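Proteasome accessory factor B/C (PafBC) (Paenarthrobacter aurescens, PDB 6SJ9) is a transcriptional regulator of the bacterial DNA damage response, probably binding DNA through its winged helix-turn-helix parts, with WYL domains likely to serve in regulation. Local coordinates at residues E109-G114 with A576-P581; L437-D442 with Y528-T533; L266-A269 with R275-I278; D254-L259 with G296-V301; D403-N408 with Y412-L417. All blocks are in the same frame, centred on the assembly; numbering follows the deposited sequence.

Contact 1 of 5, residues E109-G114 with A576-P581; sequences ERAALG and ARLFTP
R110 reaches out from helix 109-114 and meets the loop 576-581 at two neighbouring residues, L578 by its backbone oxygen and F579 by its ring. The two side chains R110 and F579 run at about a right angle to each other, yet their flat ends are nearly parallel, guanidinium and ring planes standing 16° apart. F579 CD2 lies over one face of the guanidinium, offset toward the rim, and comes within 3.4 Å of R110 NE. The edge of the same group is used differently: R110 NE donates to L578 O at 2.8 Å, a nearly straight bond (166°) whose acceptor lies in the guanidinium plane, while the donor is tilted from the carbonyl plane. A bend at chi3 (65°) turns the end of R110 into this position, where the NE bond and the ring over its face probably limit how the guanidinium can rotate. Beside this polar grip the contact is apolar. L578 points toward the helix and lays CD2 against A111, 4.1 Å from A111 CB, while L578 CB approaches R110 CB at 4.3 Å. Around the contact, L107, one turn earlier in helix 95-118, packs on both L578 and F579, and Y604 touches R110 and F579. F579 O is held by R343, and A576 leans on helix 346-360, so the loop touches both helix 95-118 and helix 346-360.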
# COMPACT_ATOMS: atom_id res chain seq x y z
N GLU A 109 4.95 2.06 1.58
CA GLU A 109 5.11 0.87 2.39
C GLU A 109 6.17 -0.04 1.80
O GLU A 109 7.04 -0.52 2.53
CB GLU A 109 3.75 0.16 2.51
CG GLU A 109 3.83 -1.24 3.05
CD GLU A 109 2.47 -1.75 3.52
OE1 GLU A 109 1.81 -1.12 4.38
OE2 GLU A 109 2.04 -2.78 2.99
N ARG A 110 6.18 -0.21 0.46
CA ARG A 110 7.25 -1.05 -0.12
C ARG A 110 8.61 -0.41 0.06
O ARG A 110 9.61 -1.09 0.33
CB ARG A 110 7.01 -1.34 -1.62
CG ARG A 110 5.76 -2.17 -1.90
CD ARG A 110 5.75 -2.64 -3.30
NE ARG A 110 6.87 -3.56 -3.59
CZ ARG A 110 6.83 -4.88 -3.38
NH1 ARG A 110 5.74 -5.45 -2.87
NH2 ARG A 110 7.89 -5.61 -3.63
N ALA A 111 8.68 0.91 -0.08
CA ALA A 111 9.97 1.57 0.13
C ALA A 111 10.44 1.37 1.58
O ALA A 111 11.65 1.19 1.85
CB ALA A 111 9.85 3.06 -0.20
N ALA A 112 9.51 1.49 2.52
CA ALA A 112 9.84 1.44 3.95
C ALA A 112 10.32 0.05 4.34
O ALA A 112 11.27 -0.09 5.12
CB ALA A 112 8.61 1.85 4.78
N LEU A 113 9.71 -0.98 3.78
CA LEU A 113 10.15 -2.33 4.07
C LEU A 113 11.56 -2.57 3.54
O LEU A 113 12.44 -3.07 4.27
CB LEU A 113 9.15 -3.32 3.48
CG LEU A 113 7.87 -3.28 4.29
CD1 LEU A 113 6.74 -4.05 3.61
CD2 LEU A 113 8.18 -3.81 5.69
N GLY A 114 11.83 -2.17 2.30
CA GLY A 114 13.18 -2.33 1.78
C GLY A 114 14.21 -1.62 2.64
O GLY A 114 15.26 -2.19 2.96
N ALA A 576 8.19 -2.01 -12.07
CA ALA A 576 8.54 -0.67 -11.68
C ALA A 576 9.55 -0.73 -10.52
O ALA A 576 9.77 -1.79 -9.90
CB ALA A 576 7.29 0.06 -11.24
N ARG A 577 10.13 0.41 -10.19
CA ARG A 577 11.35 0.42 -9.40
C ARG A 577 11.18 -0.17 -8.00
O ARG A 577 12.13 -0.75 -7.47
CB ARG A 577 11.88 1.84 -9.31
CG ARG A 577 12.62 2.26 -10.53
CD ARG A 577 13.03 3.75 -10.40
NE ARG A 577 11.89 4.64 -10.63
CZ ARG A 577 12.00 5.97 -10.78
NH1 ARG A 577 13.20 6.55 -10.73
NH2 ARG A 577 10.91 6.71 -11.00
N LEU A 578 10.03 0.02 -7.35
CA LEU A 578 9.83 -0.55 -6.02
C LEU A 578 9.38 -2.00 -6.06
O LEU A 578 9.02 -2.54 -5.01
CB LEU A 578 8.77 0.26 -5.22
CG LEU A 578 9.29 1.64 -4.84
CD1 LEU A 578 8.23 2.48 -4.15
CD2 LEU A 578 10.50 1.41 -3.90
N PHE A 579 9.29 -2.61 -7.24
CA PHE A 579 8.76 -3.95 -7.37
C PHE A 579 9.75 -4.99 -7.94
O PHE A 579 9.38 -6.18 -8.05
CB PHE A 579 7.49 -3.89 -8.23
CG PHE A 579 6.35 -3.11 -7.58
CD1 PHE A 579 6.23 -1.76 -7.76
CD2 PHE A 579 5.47 -3.74 -6.70
CE1 PHE A 579 5.20 -1.03 -7.20
CE2 PHE A 579 4.38 -3.04 -6.13
CZ PHE A 579 4.26 -1.66 -6.37
N THR A 580 10.96 -4.60 -8.32
CA THR A 580 11.92 -5.59 -8.83
C THR A 580 12.36 -6.54 -7.71
O THR A 580 12.37 -6.14 -6.55
CB THR A 580 13.15 -4.92 -9.46
OG1 THR A 580 13.75 -4.02 -8.52
CG2 THR A 580 12.77 -4.13 -10.69
N PRO A 581 12.67 -7.80 -8.02
CA PRO A 581 13.20 -8.69 -6.96
C PRO A 581 14.45 -8.06 -6.37
O PRO A 581 15.23 -7.44 -7.09
CB PRO A 581 13.51 -10.01 -7.68
CG PRO A 581 13.38 -9.76 -9.09
CD PRO A 581 12.65 -8.48 -9.33

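Contact 2 of 5, residues L437-D442 with Y528-T533; sequences LAMLGD and YSLDST
Y528 meets helix 437-441 through ring atom CE2, against the methyl group of the selenomethionine M439. M439 CE lies 4.0 Å from Y528 CE2 and approaches obliquely; the selenium is 5.4 Å from the centroid of the Y528 ring, 51° off the normal, a Met-aromatic contact in which M439 and Y528 cross at about a right angle. The phenol end is fixed elsewhere, with Y528 OH hydrogen-bonded to N548, while R577 makes a cation-pi contact with the ring. Two residues on, L530 takes up the rest of M439. Its CD2 branch sits 3.6 Å from both M439 SE and M439 CG, and its CD1 branch is 4.0 Å from M439 CE, so the two methyls lie side by side along one flank of the M439 end. M439 can reach both strand residues because it bends at chi2 (-63°) and again at chi3, which folds its end along the strand. Putting an alanine at L530 would probably open a gap beside the selenium and leave the M439 chain free to turn away from Y528. After L530 the chain reverses through D531 and S532 in a type I' beta turn, closed by the T533 N to L530 O bond of 2.9 Å. A two-residue turn of this type is characteristic of a tight beta hairpin, here joining strands 517-530 and 533-540 in the antiparallel sheet of the second WYL domain, an Sm-like fold, against helix 427-441 of the PafC helix-turn-helix region.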
# COMPACT_ATOMS: atom_id res chain seq x y z
N LEU A 437 3.77 9.69 -3.64
CA LEU A 437 3.27 10.56 -4.68
C LEU A 437 4.39 11.00 -5.62
O LEU A 437 4.14 11.18 -6.82
CB LEU A 437 2.58 11.79 -4.06
CG LEU A 437 1.27 11.47 -3.31
CD1 LEU A 437 0.86 12.66 -2.47
CD2 LEU A 437 0.14 11.14 -4.30
N ALA A 438 5.60 11.20 -5.11
CA ALA A 438 6.66 11.64 -6.02
C ALA A 438 7.07 10.52 -6.98
O ALA A 438 7.42 10.80 -8.14
CB ALA A 438 7.84 12.22 -5.24
N MSE A 439 7.03 9.28 -6.54
CA MSE A 439 7.28 8.18 -7.47
C MSE A 439 6.16 8.15 -8.53
O MSE A 439 6.42 8.04 -9.73
CB MSE A 439 7.37 6.86 -6.72
CG MSE A 439 8.59 6.68 -5.83
SE MSE A 439 10.26 6.70 -6.93
CE MSE A 439 10.54 4.83 -7.26
N LEU A 440 4.89 8.25 -8.09
CA LEU A 440 3.79 8.33 -9.05
C LEU A 440 3.97 9.50 -10.01
O LEU A 440 3.68 9.39 -11.20
CB LEU A 440 2.42 8.45 -8.34
CG LEU A 440 2.00 7.20 -7.57
CD1 LEU A 440 0.67 7.42 -6.80
CD2 LEU A 440 1.86 6.01 -8.55
N GLY A 441 4.46 10.63 -9.49
CA GLY A 441 4.68 11.80 -10.32
C GLY A 441 5.85 11.66 -11.28
O GLY A 441 5.93 12.41 -12.26
N ASP A 442 6.73 10.70 -11.05
CA ASP A 442 7.85 10.49 -11.95
C ASP A 442 7.56 9.47 -13.08
O ASP A 442 8.44 9.20 -13.88
CB ASP A 442 9.07 10.08 -11.11
CG ASP A 442 10.38 10.25 -11.85
OD1 ASP A 442 10.53 11.34 -12.46
OD2 ASP A 442 11.25 9.35 -11.81
N TYR A 528 18.02 7.68 -8.52
CA TYR A 528 16.87 8.32 -7.86
C TYR A 528 17.00 8.11 -6.36
O TYR A 528 17.68 7.17 -5.91
CB TYR A 528 15.52 7.77 -8.39
CG TYR A 528 15.39 6.29 -8.13
CD1 TYR A 528 16.04 5.37 -8.95
CD2 TYR A 528 14.66 5.80 -7.06
CE1 TYR A 528 15.94 3.98 -8.69
CE2 TYR A 528 14.54 4.47 -6.80
CZ TYR A 528 15.19 3.54 -7.62
OH TYR A 528 15.06 2.19 -7.34
N SER A 529 16.41 9.03 -5.58
CA SER A 529 16.40 8.91 -4.13
C SER A 529 14.99 8.75 -3.58
O SER A 529 14.03 9.26 -4.15
CB SER A 529 17.07 10.12 -3.48
OG SER A 529 16.54 11.28 -4.04
N LEU A 530 14.91 8.10 -2.43
CA LEU A 530 13.67 7.87 -1.70
C LEU A 530 13.99 7.79 -0.23
O LEU A 530 14.90 7.05 0.15
CB LEU A 530 12.99 6.55 -2.06
CG LEU A 530 12.39 6.36 -3.42
CD1 LEU A 530 11.86 4.96 -3.48
CD2 LEU A 530 11.32 7.39 -3.54
N ASP A 531 13.27 8.54 0.60
CA ASP A 531 13.48 8.46 2.05
C ASP A 531 14.95 8.68 2.40
O ASP A 531 15.57 7.85 3.06
CB ASP A 531 13.00 7.10 2.60
CG ASP A 531 12.90 7.10 4.14
OD1 ASP A 531 12.88 8.21 4.73
OD2 ASP A 531 12.89 6.01 4.76
N SER A 532 15.53 9.73 1.83
CA SER A 532 16.93 10.11 2.05
C SER A 532 17.94 9.05 1.58
O SER A 532 19.11 9.11 1.97
CB SER A 532 17.17 10.43 3.52
OG SER A 532 16.32 11.49 3.92
N THR A 533 17.54 8.10 0.72
CA THR A 533 18.43 7.06 0.21
C THR A 533 18.57 7.10 -1.31
O THR A 533 17.56 7.18 -2.03
CB THR A 533 17.95 5.68 0.66
OG1 THR A 533 17.75 5.71 2.07
CG2 THR A 533 18.96 4.59 0.32

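Contact 3 of 5, residues L266-A269 with R275-I278; sequences LQDA and RDRI
L266 to D268 pair antiparallel with D276 to I278. Backbone bonds come first: R277 N gives Q267 O a straight bond of 2.7 Å (176°), Q267 N returns a longer one of 3.2 Å to R277 O, and A269 N extends the pairing past the last strand residue with 3.0 Å to R275 O. Apolar packing follows on the face of L266 and I278, where L266 CD2 touches I278 CG2 at 3.6 Å and also presses against D276 CB at 3.4 Å. On the opposite face the Q267 and R277 chains run alongside each other in one direction; R277 is stretched out to NE, with CG anti to the backbone N (chi1 180°), and brings CD within 3.6 Å of Q267 NE2. The charged group is a close pair of carboxylates, nearly coplanar, with D268 OD1 3.3 Å from D276 OD1. K253 bridges these two oxygens by salt bridges, and R260 binds D276 OD2. With an alanine in place of D276, R260 would probably lose its carboxylate mate and K253 be left with D268 alone. Sharing K253, with R260 on the other D276 oxygen, is likely to offset much of the repulsion.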
# COMPACT_ATOMS: atom_id res chain seq x y z
N LEU A 266 -1.51 4.03 28.78
CA LEU A 266 -0.29 3.25 28.90
C LEU A 266 0.17 3.24 30.34
O LEU A 266 0.14 4.27 31.01
CB LEU A 266 0.83 3.86 28.04
CG LEU A 266 1.89 2.97 27.38
CD1 LEU A 266 3.15 3.77 27.12
CD2 LEU A 266 2.20 1.76 28.21
N GLN A 267 0.58 2.06 30.82
CA GLN A 267 1.13 1.91 32.17
C GLN A 267 1.92 0.61 32.18
O GLN A 267 1.81 -0.21 31.25
CB GLN A 267 0.07 1.85 33.28
CG GLN A 267 -0.68 0.52 33.35
CD GLN A 267 -1.83 0.51 34.35
OE1 GLN A 267 -2.23 1.56 34.88
NE2 GLN A 267 -2.36 -0.68 34.63
N ASP A 268 2.74 0.43 33.21
CA ASP A 268 3.48 -0.81 33.33
C ASP A 268 2.55 -1.98 33.63
O ASP A 268 1.52 -1.83 34.28
CB ASP A 268 4.57 -0.71 34.41
CG ASP A 268 5.86 -0.09 33.88
OD1 ASP A 268 6.06 -0.11 32.65
OD2 ASP A 268 6.67 0.40 34.70
N ALA A 269 2.91 -3.13 33.09
CA ALA A 269 2.12 -4.35 33.26
C ALA A 269 2.27 -4.86 34.69
O ALA A 269 3.36 -4.76 35.27
CB ALA A 269 2.54 -5.43 32.26
N ARG A 275 7.18 -5.26 30.14
CA ARG A 275 5.96 -5.23 29.34
C ARG A 275 5.06 -4.12 29.86
O ARG A 275 5.02 -3.83 31.06
CB ARG A 275 5.20 -6.59 29.36
CG ARG A 275 5.95 -7.79 28.77
CD ARG A 275 5.04 -9.00 28.56
NE ARG A 275 4.78 -9.21 27.13
CZ ARG A 275 3.93 -10.11 26.62
NH1 ARG A 275 3.21 -10.91 27.41
NH2 ARG A 275 3.80 -10.21 25.29
N ASP A 276 4.28 -3.56 28.95
CA ASP A 276 3.32 -2.50 29.20
C ASP A 276 1.90 -3.03 29.11
O ASP A 276 1.63 -4.03 28.43
CB ASP A 276 3.48 -1.38 28.16
CG ASP A 276 4.77 -0.61 28.32
OD1 ASP A 276 5.23 -0.45 29.47
OD2 ASP A 276 5.31 -0.16 27.28
N ARG A 277 0.98 -2.32 29.74
CA ARG A 277 -0.44 -2.62 29.60
C ARG A 277 -1.08 -1.41 28.94
O ARG A 277 -1.11 -0.33 29.53
CB ARG A 277 -1.06 -2.94 30.96
CG ARG A 277 -2.53 -3.27 30.97
CD ARG A 277 -3.01 -3.38 32.41
NE ARG A 277 -4.39 -3.86 32.53
CZ ARG A 277 -5.46 -3.09 32.74
NH1 ARG A 277 -6.66 -3.66 32.85
NH2 ARG A 277 -5.33 -1.78 32.83
N ILE A 278 -1.62 -1.59 27.73
CA ILE A 278 -2.26 -0.50 27.01
C ILE A 278 -3.70 -0.87 26.73
O ILE A 278 -4.08 -2.04 26.70
CB ILE A 278 -1.55 -0.14 25.69
CG1 ILE A 278 -1.62 -1.32 24.70
CG2 ILE A 278 -0.16 0.32 25.94
CD1 ILE A 278 -1.17 -0.96 23.29

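Contact 4 of 5, residues D254-L259 with G296-V301; sequences DKLLAL and GPHVKV
K255 and H298 are the closest backbone positions, their CA atoms 7.2 Å apart, and no hydrogen bond spans the two segments. L256 sits at the N-cap position of helix 257-261 with a positive phi of 65°; its CB points toward the other segment, where the short 3-10 piece at P297 and H298 leads into strand 299-301. This is where the helix following strand 245-252 meets the last strand, 299-303, in the beta-alpha-beta-beta-alpha-beta order of the ferredoxin-like WCX domain, with I251 of strand 245-252, the sheet neighbour of 299-303, touching both L256 and V299. The L256 methyls divide the work. CD2 lies 3.8 Å from H298 CB and oblique to the imidazole, while CD1 leans on the backbone, 3.6 Å from H298 O, and on V299 CB at 4.0 Å. K255 folds alongside through bends at chi2, chi3 and chi4, which lay CE obliquely to the ring, 3.8 Å from H298 NE2. That NE2 also makes a weak hydrogen bond to V133 O. The ammonium goes on to a weak, long ion pair with D132. H298 ND1 is hydrogen-bonded to D252, which fixes the turn of the imidazole, and W654 meets the same ring edge-to-face.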
# COMPACT_ATOMS: atom_id res chain seq x y z
N ASP A 254 9.12 -1.24 24.14
CA ASP A 254 9.87 -0.83 22.95
C ASP A 254 9.50 -1.62 21.69
O ASP A 254 10.29 -1.67 20.74
CB ASP A 254 11.38 -0.89 23.21
CG ASP A 254 11.80 -0.02 24.38
OD1 ASP A 254 11.53 1.19 24.31
OD2 ASP A 254 12.38 -0.55 25.36
N LYS A 255 8.32 -2.24 21.65
CA LYS A 255 7.88 -2.99 20.48
C LYS A 255 6.49 -2.54 20.04
O LYS A 255 5.74 -1.91 20.79
CB LYS A 255 7.87 -4.50 20.73
CG LYS A 255 9.25 -5.10 20.92
CD LYS A 255 10.08 -4.91 19.66
CE LYS A 255 10.82 -6.18 19.30
NZ LYS A 255 11.49 -6.71 20.51
N LEU A 256 6.16 -2.85 18.79
CA LEU A 256 4.82 -2.65 18.25
C LEU A 256 4.49 -1.15 18.19
O LEU A 256 3.58 -0.64 18.86
CB LEU A 256 3.80 -3.43 19.08
CG LEU A 256 4.16 -4.88 19.41
CD1 LEU A 256 2.98 -5.60 20.01
CD2 LEU A 256 4.66 -5.61 18.18
N LEU A 257 5.26 -0.44 17.38
CA LEU A 257 5.16 1.02 17.35
C LEU A 257 3.84 1.47 16.74
O LEU A 257 3.19 2.37 17.28
CB LEU A 257 6.36 1.66 16.64
CG LEU A 257 7.62 1.89 17.50
CD1 LEU A 257 7.38 3.07 18.45
CD2 LEU A 257 8.09 0.68 18.31
N ALA A 258 3.44 0.87 15.62
CA ALA A 258 2.16 1.26 15.05
C ALA A 258 1.02 1.04 16.04
O ALA A 258 0.11 1.88 16.15
CB ALA A 258 1.89 0.47 13.76
N LEU A 259 1.09 -0.05 16.81
CA LEU A 259 0.05 -0.32 17.79
C LEU A 259 0.06 0.73 18.89
O LEU A 259 -1.00 1.23 19.28
CB LEU A 259 0.24 -1.72 18.39
CG LEU A 259 -0.86 -2.17 19.34
CD1 LEU A 259 -2.20 -2.15 18.57
CD2 LEU A 259 -0.56 -3.53 19.96
N GLY A 296 2.43 -11.95 17.22
CA GLY A 296 2.86 -13.13 17.94
C GLY A 296 3.07 -13.00 19.45
O GLY A 296 2.15 -12.63 20.21
N PRO A 297 4.26 -13.37 19.93
CA PRO A 297 4.52 -13.29 21.38
C PRO A 297 4.71 -11.87 21.89
O PRO A 297 4.73 -11.69 23.10
CB PRO A 297 5.80 -14.11 21.55
CG PRO A 297 6.52 -13.86 20.25
CD PRO A 297 5.46 -13.81 19.18
N HIS A 298 4.81 -10.86 21.02
CA HIS A 298 4.97 -9.49 21.51
C HIS A 298 3.71 -8.93 22.16
O HIS A 298 3.76 -7.83 22.71
CB HIS A 298 5.39 -8.58 20.38
CG HIS A 298 6.74 -8.90 19.82
ND1 HIS A 298 7.73 -9.51 20.56
CD2 HIS A 298 7.25 -8.70 18.58
CE1 HIS A 298 8.80 -9.67 19.80
NE2 HIS A 298 8.54 -9.18 18.59
N VAL A 299 2.59 -9.64 22.14
CA VAL A 299 1.34 -9.13 22.67
C VAL A 299 0.55 -10.29 23.24
O VAL A 299 0.58 -11.41 22.73
CB VAL A 299 0.53 -8.34 21.59
CG1 VAL A 299 0.18 -9.22 20.36
CG2 VAL A 299 -0.73 -7.73 22.19
N LYS A 300 -0.16 -10.00 24.32
CA LYS A 300 -1.18 -10.87 24.87
C LYS A 300 -2.45 -10.05 25.04
O LYS A 300 -2.40 -8.94 25.57
CB LYS A 300 -0.78 -11.46 26.24
CG LYS A 300 -1.87 -12.29 26.88
CD LYS A 300 -1.49 -12.66 28.31
CE LYS A 300 -2.46 -13.65 28.96
NZ LYS A 300 -2.13 -13.86 30.44
N VAL A 301 -3.56 -10.56 24.52
CA VAL A 301 -4.86 -9.96 24.79
C VAL A 301 -5.27 -10.36 26.20
O VAL A 301 -5.39 -11.55 26.50
CB VAL A 301 -5.92 -10.43 23.77
CG1 VAL A 301 -7.29 -9.87 24.14
CG2 VAL A 301 -5.54 -10.04 22.36

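Contact 5 of 5, residues D403-N408 with Y412-L417; sequences DIQWEN and YISEHL
Y412 has its CG between the backbone N and the carbonyl carbon (chi1 54°), which swings the ring across the neighbouring strand onto Q405. There Q405 CB lies over one face of the phenol ring, 3.8 Å from its centroid and offset toward the rim, a CH-pi contact. Beyond it Q405 bends at chi2 (67°), turning the amide back across the ring so that Q405 NE2 comes within 3.5 Å of S414 CB. The far end of the tyrosine is caught by E407, whose extended chain brings OE2 to the ring edge; Y412 OH donates to E407 OE2 at 3.1 Å, meeting the oxygen on its anti side and out of the carboxylate plane. Beneath these side chains Q405 and Y412 are a hydrogen-bonded antiparallel pair, with Q405 N to Y412 O at 3.0 Å and Y412 N to Q405 O at 2.9 Å. On the other face I404 and I413 lie side by side, CG1 to CG1 4.1 Å. D403 O receives S414 N at 2.9 Å and, weakly, S414 OG, while a water links D403 N to S414 O and lengthens the pairing. Strand 404-407 also bonds to strand 175-188, through S187 and L185, and strand 410-413 pairs with 365-366. A short hairpin after three helices is consistent with the wing of a winged helix-turn-helix, here joined edge to edge with the first WYL domain's sheet.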
# COMPACT_ATOMS: atom_id res chain seq x y z
N ASP A 403 -15.84 5.44 0.04
CA ASP A 403 -16.99 4.54 -0.05
C ASP A 403 -16.97 3.90 -1.43
O ASP A 403 -17.14 4.60 -2.44
CB ASP A 403 -18.34 5.24 0.15
CG ASP A 403 -18.56 5.76 1.55
OD1 ASP A 403 -19.62 6.38 1.77
OD2 ASP A 403 -17.67 5.56 2.42
N ILE A 404 -16.83 2.58 -1.45
CA ILE A 404 -16.71 1.78 -2.67
C ILE A 404 -17.91 0.85 -2.80
O ILE A 404 -18.29 0.18 -1.82
CB ILE A 404 -15.40 0.98 -2.65
CG1 ILE A 404 -14.24 1.97 -2.55
CG2 ILE A 404 -15.28 0.18 -3.95
CD1 ILE A 404 -12.96 1.40 -2.09
N GLN A 405 -18.52 0.83 -4.00
CA GLN A 405 -19.54 -0.13 -4.42
C GLN A 405 -18.99 -0.91 -5.63
O GLN A 405 -18.52 -0.32 -6.61
CB GLN A 405 -20.86 0.49 -4.88
CG GLN A 405 -21.71 1.14 -3.82
CD GLN A 405 -21.04 2.39 -3.24
OE1 GLN A 405 -21.07 2.59 -2.05
NE2 GLN A 405 -20.45 3.23 -4.10
N TRP A 406 -19.14 -2.22 -5.59
CA TRP A 406 -18.71 -3.08 -6.70
C TRP A 406 -19.84 -4.05 -7.01
O TRP A 406 -20.00 -5.05 -6.31
CB TRP A 406 -17.45 -3.82 -6.32
CG TRP A 406 -16.82 -4.59 -7.42
CD1 TRP A 406 -17.45 -5.30 -8.43
CD2 TRP A 406 -15.42 -4.77 -7.63
NE1 TRP A 406 -16.51 -5.89 -9.24
CE2 TRP A 406 -15.26 -5.61 -8.77
CE3 TRP A 406 -14.28 -4.29 -6.97
CZ2 TRP A 406 -14.01 -5.97 -9.26
CZ3 TRP A 406 -13.01 -4.68 -7.46
CH2 TRP A 406 -12.90 -5.48 -8.61
N GLU A 407 -20.62 -3.74 -8.05
CA GLU A 407 -21.66 -4.62 -8.57
C GLU A 407 -21.13 -5.40 -9.77
O GLU A 407 -19.97 -5.27 -10.16
CB GLU A 407 -22.87 -3.81 -8.98
CG GLU A 407 -23.45 -2.97 -7.91
CD GLU A 407 -24.60 -2.09 -8.43
OE1 GLU A 407 -25.22 -2.37 -9.48
OE2 GLU A 407 -24.91 -1.13 -7.73
N ASN A 408 -21.99 -6.24 -10.37
CA ASN A 408 -21.59 -7.04 -11.54
C ASN A 408 -21.08 -6.14 -12.64
O ASN A 408 -21.84 -5.35 -13.19
CB ASN A 408 -22.77 -7.89 -12.08
CG ASN A 408 -22.28 -8.95 -13.10
OD1 ASN A 408 -21.18 -9.47 -12.96
ND2 ASN A 408 -23.09 -9.27 -14.11
N TYR A 412 -17.75 1.70 -8.57
CA TYR A 412 -17.81 3.15 -8.45
C TYR A 412 -17.52 3.55 -7.01
O TYR A 412 -17.88 2.84 -6.07
CB TYR A 412 -19.14 3.75 -8.97
CG TYR A 412 -20.41 3.18 -8.41
CD1 TYR A 412 -20.84 1.89 -8.73
CD2 TYR A 412 -21.21 3.95 -7.57
CE1 TYR A 412 -22.02 1.37 -8.21
CE2 TYR A 412 -22.41 3.45 -7.04
CZ TYR A 412 -22.80 2.16 -7.36
OH TYR A 412 -23.98 1.67 -6.81
N ILE A 413 -16.79 4.65 -6.89
CA ILE A 413 -16.40 5.26 -5.63
C ILE A 413 -17.34 6.43 -5.44
O ILE A 413 -17.30 7.39 -6.21
CB ILE A 413 -14.92 5.69 -5.67
CG1 ILE A 413 -14.06 4.44 -5.84
CG2 ILE A 413 -14.55 6.42 -4.42
CD1 ILE A 413 -12.55 4.66 -5.90
N SER A 414 -18.30 6.29 -4.52
CA SER A 414 -19.38 7.25 -4.39
C SER A 414 -18.89 8.63 -3.93
O SER A 414 -18.02 8.76 -3.06
CB SER A 414 -20.45 6.70 -3.45
OG SER A 414 -19.93 6.42 -2.17
N GLU A 415 -19.39 9.67 -4.60
CA GLU A 415 -19.11 11.06 -4.26
C GLU A 415 -20.19 11.58 -3.32
O GLU A 415 -21.35 11.77 -3.72
CB GLU A 415 -19.02 11.93 -5.52
CG GLU A 415 -19.01 13.45 -5.25
CD GLU A 415 -17.68 14.00 -4.74
OE1 GLU A 415 -16.94 14.60 -5.55
OE2 GLU A 415 -17.38 13.86 -3.53
N HIS A 416 -19.83 11.78 -2.06
CA HIS A 416 -20.61 12.54 -1.08
C HIS A 416 -20.45 14.03 -1.40
O HIS A 416 -19.45 14.65 -1.05
CB HIS A 416 -20.14 12.17 0.32
CG HIS A 416 -18.66 12.14 0.46
ND1 HIS A 416 -17.90 13.28 0.61
CD2 HIS A 416 -17.78 11.11 0.43
CE1 HIS A 416 -16.62 12.95 0.68
NE2 HIS A 416 -16.52 11.64 0.58
N LEU A 417 -21.46 14.60 -2.07
CA LEU A 417 -21.40 15.97 -2.60
C LEU A 417 -21.11 17.00 -1.50
O LEU A 417 -21.70 16.96 -0.42
CB LEU A 417 -22.73 16.28 -3.30
CG LEU A 417 -22.92 17.43 -4.30
CD1 LEU A 417 -24.12 17.14 -5.21
CD2 LEU A 417 -23.10 18.77 -3.62
O HOH W 1 -16.00 7.82 -1.42

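Overall arrangement
Contacts 1 and 2 form one continuous patch, their centres 11 Å apart: R577 NH2 makes a salt bridge to D442 OD2 at 2.8 Å, and L578 CD2 packs on L530 CD1 at 3.8 Å. Thiocyanate, probably from the crystallisation liquor, lies about 4 Å from the L578 side chain and likewise from that of M439. Contacts 3 and 4, also 11 Å apart between centres, share the sheet of the first WCX domain, and R275 NH2 comes 2.8 Å from P297 O. Contact 5 stands apart, about 30 Å between centres from contacts 1 and 2. Contacts 2 to 5 are all nested within the loop closed by contact 1. None of the ten segments supplies the potassium site.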